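PDB 6QW0: RNA-dependent RNA polymerase from Toscana virus, which probably cleaves capped host RNAs through its N-terminal manganese-dependent endonuclease domain, supplying primers for viral transcription by cap snatching. Local coordinates for residues P32-Y36 / D48-L54; V97-L101 / R157-I163. All coordinates share one frame. Where two conformers were deposited one is given. Residues are numbered along the deposited sequence.

Contact 1 of 2, residues P32-Y36 / D48-L54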
ATOM      1  N   PRO A  32      16.305   8.042  15.536  1.00 29.66           N
ATOM      2  CA  PRO A  32      17.353   8.215  14.523  1.00 26.56           C
ATOM      3  C   PRO A  32      16.836   7.878  13.136  1.00 27.23           C
ATOM      4  O   PRO A  32      16.050   6.949  12.949  1.00 30.82           O
ATOM      5  CB  PRO A  32      18.449   7.237  14.963  1.00 29.68           C
ATOM      6  CG  PRO A  32      18.202   7.016  16.420  1.00 37.22           C
ATOM      7  CD  PRO A  32      16.713   7.098  16.590  1.00 35.80           C
ATOM      8  N   ILE A  33      17.288   8.663  12.161  1.00 23.04           N
ATOM      9  CA  ILE A  33      16.934   8.504  10.761  1.00 19.84           C
ATOM     10  C   ILE A  33      18.219   8.147  10.016  1.00 22.15           C
ATOM     11  O   ILE A  33      19.225   8.840  10.185  1.00 22.83           O
ATOM     12  CB  ILE A  33      16.310   9.781  10.171  1.00 22.05           C
ATOM     13  CG1 ILE A  33      15.091  10.207  10.998  1.00 25.22           C
ATOM     14  CG2 ILE A  33      15.971   9.614   8.693  1.00 22.90           C
ATOM     15  CD1 ILE A  33      14.557  11.585  10.620  1.00 24.93           C
ATOM     16  N   PRO A  34      18.254   7.081   9.228  1.00 24.49           N
ATOM     17  CA  PRO A  34      19.536   6.669   8.639  1.00 22.69           C
ATOM     18  C   PRO A  34      20.022   7.631   7.571  1.00 21.75           C
ATOM     19  O   PRO A  34      19.244   8.184   6.790  1.00 22.39           O
ATOM     20  CB  PRO A  34      19.232   5.290   8.040  1.00 22.88           C
ATOM     21  CG  PRO A  34      17.770   5.377   7.686  1.00 23.43           C
ATOM     22  CD  PRO A  34      17.140   6.215   8.796  1.00 23.20           C
ATOM     23  N   ALA A  35      21.341   7.823   7.550  1.00 22.53           N
ATOM     24  CA  ALA A  35      21.992   8.540   6.466  1.00 22.19           C
ATOM     25  C   ALA A  35      21.825   7.785   5.150  1.00 22.08           C
ATOM     26  O   ALA A  35      21.581   6.581   5.128  1.00 28.20           O
ATOM     27  CB  ALA A  35      23.484   8.710   6.755  1.00 23.31           C
ATOM     28  N   TYR A  36      21.967   8.516   4.049  1.00 24.67           N
ATOM     29  CA  TYR A  36      21.912   7.934   2.715  1.00 26.77           C
ATOM     30  C   TYR A  36      22.937   8.628   1.831  1.00 28.85           C
ATOM     31  O   TYR A  36      23.218   9.818   1.991  1.00 28.28           O
ATOM     32  CB  TYR A  36      20.493   8.044   2.077  1.00 26.00           C
ATOM     33  CG  TYR A  36      19.867   9.422   2.200  1.00 26.77           C
ATOM     34  CD1 TYR A  36      19.119   9.766   3.322  1.00 27.05           C
ATOM     35  CD2 TYR A  36      20.053  10.394   1.215  1.00 30.67           C
ATOM     36  CE1 TYR A  36      18.565  11.033   3.461  1.00 28.33           C
ATOM     37  CE2 TYR A  36      19.497  11.666   1.349  1.00 32.54           C
ATOM     38  CZ  TYR A  36      18.759  11.978   2.475  1.00 32.41           C
ATOM     39  OH  TYR A  36      18.214  13.241   2.622  1.00 31.69           O
ATOM     40  N   ASP A  48      22.876   4.065  -0.960  1.00 30.48           N
ATOM     41  CA  ASP A  48      23.357   3.299   0.185  0.53 29.09           C
ATOM     42  C   ASP A  48      22.784   3.927   1.448  1.00 27.52           C
ATOM     43  O   ASP A  48      23.093   5.078   1.769  1.00 29.54           O
ATOM     44  CB  ASP A  48      24.886   3.276   0.238  0.53 30.83           C
ATOM     45  CG  ASP A  48      25.436   2.449   1.409  0.53 33.98           C
ATOM     46  OD1 ASP A  48      24.655   1.855   2.190  0.53 30.56           O
ATOM     47  OD2 ASP A  48      26.678   2.388   1.547  0.53 41.34           O
ATOM     48  N   ILE A  49      21.960   3.168   2.161  1.00 25.97           N
ATOM     49  CA  ILE A  49      21.279   3.652   3.359  1.00 23.40           C
ATOM     50  C   ILE A  49      21.976   3.065   4.575  1.00 25.52           C
ATOM     51  O   ILE A  49      22.229   1.856   4.633  1.00 27.63           O
ATOM     52  CB  ILE A  49      19.780   3.296   3.338  1.00 23.50           C
ATOM     53  CG1 ILE A  49      19.112   3.970   2.137  1.00 28.31           C
ATOM     54  CG2 ILE A  49      19.125   3.706   4.661  1.00 26.00           C
ATOM     55  CD1 ILE A  49      17.719   3.484   1.849  1.00 34.11           C
ATOM     56  N   ALA A  50      22.317   3.925   5.541  1.00 23.98           N
ATOM     57  CA  ALA A  50      23.140   3.512   6.680  1.00 24.70           C
ATOM     58  C   ALA A  50      22.273   2.841   7.747  1.00 26.95           C
ATOM     59  O   ALA A  50      22.049   3.354   8.846  1.00 26.11           O
ATOM     60  CB  ALA A  50      23.894   4.712   7.244  1.00 28.01           C
ATOM     61  N   THR A  51      21.777   1.650   7.412  1.00 28.70           N
ATOM     62  CA  THR A  51      20.908   0.940   8.344  1.00 27.36           C
ATOM     63  C   THR A  51      21.631   0.564   9.636  1.00 28.63           C
ATOM     64  O   THR A  51      20.974   0.287  10.647  1.00 29.61           O
ATOM     65  CB  THR A  51      20.323  -0.306   7.662  1.00 29.02           C
ATOM     66  OG1 THR A  51      21.384  -1.094   7.116  1.00 30.83           O
ATOM     67  CG2 THR A  51      19.389   0.102   6.521  1.00 32.28           C
ATOM     68  N   SER A  52      22.968   0.572   9.637  1.00 28.64           N
ATOM     69  CA  SER A  52      23.706   0.331  10.872  1.00 32.10           C
ATOM     70  C   SER A  52      23.430   1.390  11.931  1.00 30.32           C
ATOM     71  O   SER A  52      23.637   1.127  13.118  1.00 31.84           O
ATOM     72  CB  SER A  52      25.210   0.273  10.591  1.00 34.78           C
ATOM     73  OG  SER A  52      25.687   1.504  10.067  1.00 32.85           O
ATOM     74  N   GLU A  53      22.975   2.576  11.532  1.00 28.79           N
ATOM     75  CA  GLU A  53      22.729   3.644  12.499  1.00 28.41           C
ATOM     76  C   GLU A  53      21.470   3.435  13.327  1.00 39.25           C
ATOM     77  O   GLU A  53      21.293   4.121  14.339  1.00 37.00           O
ATOM     78  CB  GLU A  53      22.646   4.994  11.782  1.00 28.09           C
ATOM     79  CG  GLU A  53      23.946   5.436  11.140  1.00 26.69           C
ATOM     80  CD  GLU A  53      23.823   6.748  10.393  1.00 27.92           C
ATOM     81  OE1 GLU A  53      22.715   7.042   9.887  1.00 26.92           O
ATOM     82  OE2 GLU A  53      24.836   7.479  10.301  1.00 27.83           O
ATOM     83  N   LEU A  54      20.594   2.518  12.936  1.00 30.00           N
ATOM     84  CA  LEU A  54      19.331   2.341  13.632  1.00 34.02           C
ATOM     85  C   LEU A  54      19.477   1.345  14.777  1.00 40.14           C
ATOM     86  O   LEU A  54      20.201   0.351  14.667  1.00 40.45           O
ATOM     87  CB  LEU A  54      18.258   1.890  12.645  1.00 32.83           C
ATOM     88  CG  LEU A  54      18.232   2.775  11.393  1.00 33.87           C
ATOM     89  CD1 LEU A  54      17.025   2.466  10.534  1.00 33.60           C
ATOM     90  CD2 LEU A  54      18.256   4.274  11.751  1.00 33.80           C
TER

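Contact 2 of 2, residues V97-L101 / R157-I163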
ATOM      1  N   VAL A  97      -7.037 -12.280 -11.962  1.00 28.39           N
ATOM      2  CA  VAL A  97      -7.633 -12.976 -10.836  1.00 26.05           C
ATOM      3  C   VAL A  97      -9.063 -13.412 -11.137  1.00 30.50           C
ATOM      4  O   VAL A  97      -9.489 -14.483 -10.702  1.00 31.04           O
ATOM      5  CB  VAL A  97      -7.579 -12.072  -9.584  1.00 29.07           C
ATOM      6  CG1 VAL A  97      -8.328 -12.702  -8.426  1.00 30.86           C
ATOM      7  CG2 VAL A  97      -6.133 -11.811  -9.195  1.00 31.41           C
ATOM      8  N   PHE A  98      -9.827 -12.593 -11.872  1.00 28.42           N
ATOM      9  CA  PHE A  98     -11.252 -12.841 -12.068  1.00 26.06           C
ATOM     10  C   PHE A  98     -11.639 -13.265 -13.477  1.00 30.06           C
ATOM     11  O   PHE A  98     -12.741 -13.796 -13.653  1.00 31.24           O
ATOM     12  CB  PHE A  98     -12.064 -11.585 -11.711  1.00 25.25           C
ATOM     13  CG  PHE A  98     -12.050 -11.253 -10.245  1.00 25.92           C
ATOM     14  CD1 PHE A  98     -12.890 -11.912  -9.363  1.00 28.87           C
ATOM     15  CD2 PHE A  98     -11.185 -10.291  -9.751  1.00 25.44           C
ATOM     16  CE1 PHE A  98     -12.869 -11.615  -8.012  1.00 27.12           C
ATOM     17  CE2 PHE A  98     -11.158  -9.993  -8.406  1.00 25.84           C
ATOM     18  CZ  PHE A  98     -12.009 -10.656  -7.535  1.00 27.27           C
ATOM     19  N   GLY A  99     -10.787 -13.037 -14.478  1.00 30.68           N
ATOM     20  CA  GLY A  99     -11.233 -13.120 -15.858  1.00 33.14           C
ATOM     21  C   GLY A  99     -12.133 -11.955 -16.223  1.00 31.61           C
ATOM     22  O   GLY A  99     -12.498 -11.160 -15.353  1.00 30.72           O
ATOM     23  N   VAL A 100     -12.512 -11.837 -17.495  1.00 28.45           N
ATOM     24  CA  VAL A 100     -13.351 -10.723 -17.921  1.00 30.81           C
ATOM     25  C   VAL A 100     -14.778 -10.940 -17.429  1.00 31.33           C
ATOM     26  O   VAL A 100     -15.203 -12.068 -17.161  1.00 28.41           O
ATOM     27  CB  VAL A 100     -13.314 -10.558 -19.451  1.00 33.35           C
ATOM     28  CG1 VAL A 100     -11.870 -10.420 -19.943  1.00 32.85           C
ATOM     29  CG2 VAL A 100     -13.982 -11.739 -20.111  1.00 35.71           C
ATOM     30  N   LEU A 101     -15.524  -9.842 -17.313  1.00 33.95           N
ATOM     31  CA  LEU A 101     -16.949  -9.869 -17.001  1.00 30.61           C
ATOM     32  C   LEU A 101     -17.775  -9.675 -18.265  1.00 31.88           C
ATOM     33  O   LEU A 101     -17.391  -8.934 -19.172  1.00 42.49           O
ATOM     34  CB  LEU A 101     -17.317  -8.769 -15.998  1.00 35.90           C
ATOM     35  CG  LEU A 101     -16.708  -8.836 -14.605  1.00 38.73           C
ATOM     36  CD1 LEU A 101     -17.473  -7.916 -13.668  1.00 30.45           C
ATOM     37  CD2 LEU A 101     -16.748 -10.253 -14.092  1.00 42.78           C
ATOM     38  N   ARG A 157     -16.941  -7.306  -9.413  1.00 18.99           N
ATOM     39  CA  ARG A 157     -16.262  -8.584  -9.252  1.00 19.77           C
ATOM     40  C   ARG A 157     -16.635  -9.280  -7.948  1.00 21.00           C
ATOM     41  O   ARG A 157     -16.406 -10.483  -7.815  1.00 20.04           O
ATOM     42  CB  ARG A 157     -14.747  -8.373  -9.380  1.00 20.81           C
ATOM     43  CG  ARG A 157     -14.369  -8.238 -10.876  1.00 23.43           C
ATOM     44  CD  ARG A 157     -13.129  -7.391 -11.177  1.00 23.91           C
ATOM     45  NE  ARG A 157     -13.064  -7.178 -12.631  1.00 24.56           N
ATOM     46  CZ  ARG A 157     -13.759  -6.240 -13.267  1.00 29.23           C
ATOM     47  NH1 ARG A 157     -14.558  -5.415 -12.582  1.00 28.64           N
ATOM     48  NH2 ARG A 157     -13.676  -6.131 -14.589  1.00 26.66           N
ATOM     49  N   SER A 158     -17.229  -8.567  -6.991  1.00 21.16           N
ATOM     50  CA  SER A 158     -17.683  -9.227  -5.774  0.74 19.62           C
ATOM     51  C   SER A 158     -18.797 -10.225  -6.046  1.00 20.61           C
ATOM     52  O   SER A 158     -19.088 -11.053  -5.175  1.00 21.75           O
ATOM     53  CB  SER A 158     -18.128  -8.178  -4.731  0.74 18.27           C
ATOM     54  OG  SER A 158     -19.403  -7.609  -5.003  0.74 18.51           O
ATOM     55  N   ALA A 159     -19.400 -10.181  -7.234  1.00 20.28           N
ATOM     56  CA  ALA A 159     -20.386 -11.182  -7.607  1.00 21.09           C
ATOM     57  C   ALA A 159     -19.750 -12.539  -7.851  1.00 24.67           C
ATOM     58  O   ALA A 159     -20.458 -13.556  -7.841  1.00 24.28           O
ATOM     59  CB  ALA A 159     -21.120 -10.738  -8.864  1.00 22.53           C
ATOM     60  N   ILE A 160     -18.439 -12.565  -8.082  1.00 21.39           N
ATOM     61  CA  ILE A 160     -17.690 -13.787  -8.360  1.00 22.10           C
ATOM     62  C   ILE A 160     -17.114 -14.347  -7.069  1.00 23.03           C
ATOM     63  O   ILE A 160     -17.358 -15.507  -6.722  1.00 24.71           O
ATOM     64  CB  ILE A 160     -16.587 -13.518  -9.389  1.00 24.67           C
ATOM     65  CG1 ILE A 160     -17.205 -13.008 -10.690  1.00 26.71           C
ATOM     66  CG2 ILE A 160     -15.744 -14.781  -9.629  1.00 26.67           C
ATOM     67  CD1 ILE A 160     -16.182 -12.658 -11.709  1.00 32.73           C
ATOM     68  N   LYS A 161     -16.346 -13.522  -6.343  1.00 22.42           N
ATOM     69  CA  LYS A 161     -15.821 -13.869  -5.039  1.00 23.54           C
ATOM     70  C   LYS A 161     -15.973 -12.624  -4.182  1.00 22.67           C
ATOM     71  O   LYS A 161     -15.757 -11.513  -4.681  1.00 22.55           O
ATOM     72  CB  LYS A 161     -14.342 -14.284  -5.066  1.00 23.71           C
ATOM     73  CG  LYS A 161     -14.054 -15.497  -5.938  1.00 28.64           C
ATOM     74  CD  LYS A 161     -12.557 -15.666  -6.174  1.00 32.76           C
ATOM     75  CE  LYS A 161     -12.289 -16.820  -7.133  1.00 44.04           C
ATOM     76  NZ  LYS A 161     -11.044 -16.606  -7.930  1.00 51.49           N
ATOM     77  N   PRO A 162     -16.307 -12.775  -2.903  1.00 22.18           N
ATOM     78  CA  PRO A 162     -16.419 -11.595  -2.034  1.00 20.43           C
ATOM     79  C   PRO A 162     -15.093 -10.852  -1.956  1.00 20.12           C
ATOM     80  O   PRO A 162     -14.019 -11.454  -1.912  1.00 21.81           O
ATOM     81  CB  PRO A 162     -16.823 -12.186  -0.679  1.00 22.71           C
ATOM     82  CG  PRO A 162     -16.392 -13.598  -0.738  1.00 23.44           C
ATOM     83  CD  PRO A 162     -16.507 -14.030  -2.161  1.00 21.36           C
ATOM     84  N   ILE A 163     -15.184  -9.526  -1.961  1.00 19.96           N
ATOM     85  CA  ILE A 163     -14.013  -8.658  -1.898  1.00 16.28           C
ATOM     86  C   ILE A 163     -14.124  -7.766  -0.666  1.00 18.61           C
ATOM     87  O   ILE A 163     -15.204  -7.252  -0.365  1.00 18.92           O
ATOM     88  CB  ILE A 163     -13.889  -7.799  -3.179  1.00 19.21           C
ATOM     89  CG1 ILE A 163     -13.589  -8.670  -4.399  1.00 21.45           C
ATOM     90  CG2 ILE A 163     -12.811  -6.689  -3.006  1.00 22.57           C
ATOM     91  CD1 ILE A 163     -13.671  -7.903  -5.723  1.00 23.86           C
TER
HETATM   92  O   HOH W   1     -11.578  -8.832 -14.320  1.00 25.06           O

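Contact 1 of 2, residues P32-Y36 / D48-L54
D48 enters on strand 46-49, and its carbonyl oxygen receives a CA-H...O contact from Y36 CA at 3.2 Å. I49 follows as the partner of Y36 in an antiparallel, non-hydrogen-bonded pair, with CA atoms 4.4 Å apart. Both side chains start on the same face of the sheet. Y36 CB touches I49 CG1 at 4.3 Å, but the phenol then leads away to helix 183-203, where its OH is hydrogen-bonded to E202. I49 CG2 also meets P34 CG at 3.7 Å, and P34 reaches F191 of that same helix. A50 N donates to A35 O at 2.8 Å, almost in line. This bond continues the pairing past I49, at the entry to strand 36-39, the edge of a three-stranded antiparallel sheet within the N-terminal endonuclease domain. A50 then turns the chain as the centre of an inverse gamma turn. Its CB lies 4.0 Å from A35 CB, and its O sits 3.5 Å from P34 CB. T51 opens the short 3-10 segment 51-53, which brings E53 back toward the other segment. There a side chain takes over from the backbone: E53 OE1 accepts a hydrogen bond from A35 N at 2.8 Å. Beyond it, the CD2 methyl of L54 packs against P34 CD at 3.7 Å and lies 3.7 Å from P32 O, a carbonyl that is hydrogen-bonded to Q58.

Contact 2 of 2, residues V97-L101 / R157-I163
F98, the last residue of helix 94-98, is the hub of this contact. Its m rotamer sends the ring among side chains at the end of helix 136-157 and in the loop after it. R157 CB sits 3.8 Å from the ring centroid, 2° off the ring normal, in a CH-pi contact over the face. R157 CG lies over the same face. K161 CB approaches the ring edge, 4.2 Å from F98 CE1. I160 CB comes within 4.0 Å of F98 CD1, and I163 CD1 within 3.7 Å of F98 CZ. I163 opens strand 163-171, so the ring fills the corner between two helix ends and the start of a central strand of the mixed sheet. This sheet and its helices belong to the PDDEXK nuclease fold. After F98 the chain leaves its helix at G99, whose phi is 72°. The turn carries L101 back toward the other segment. With chi angles m and t, L101 puts CD2 3.4 Å from I160 CD1 and CD1 over one face of the R157 guanidinium, 4.0 Å from NH1. The R157 side chain is t at chi2 and chi3, so it runs out past the ring. Its NE donates at 2.8 Å to water 1, which in turn donates to G99 O at 2.7 Å. The guanidinium is further held by a salt bridge to D109. K161 is extended from chi2 to chi4. This carries NZ to within 3.8 Å of V97 O, while its salt bridge is with E118.

The two contacts lie on opposite sides of the chain's centre, with their own centres about 43 Å apart and nearest atoms about 30 Å apart. They share no helix or strand. Contact 1 is a surface contact at the small antiparallel sheet, beside helix 183-203. Contact 2 is partly buried and joins two helix ends near the mixed sheet. Their chemistry differs accordingly. Contact 1 has two direct hydrogen bonds, one from backbone pairing and one to the carboxylate of E53, with small apolar patches beside them. Contact 2 relies on side chains around one aromatic ring, and its polar link between segments passes through a water. The charged ends of R157 and K161 pair with D109 and E118, outside the two segments.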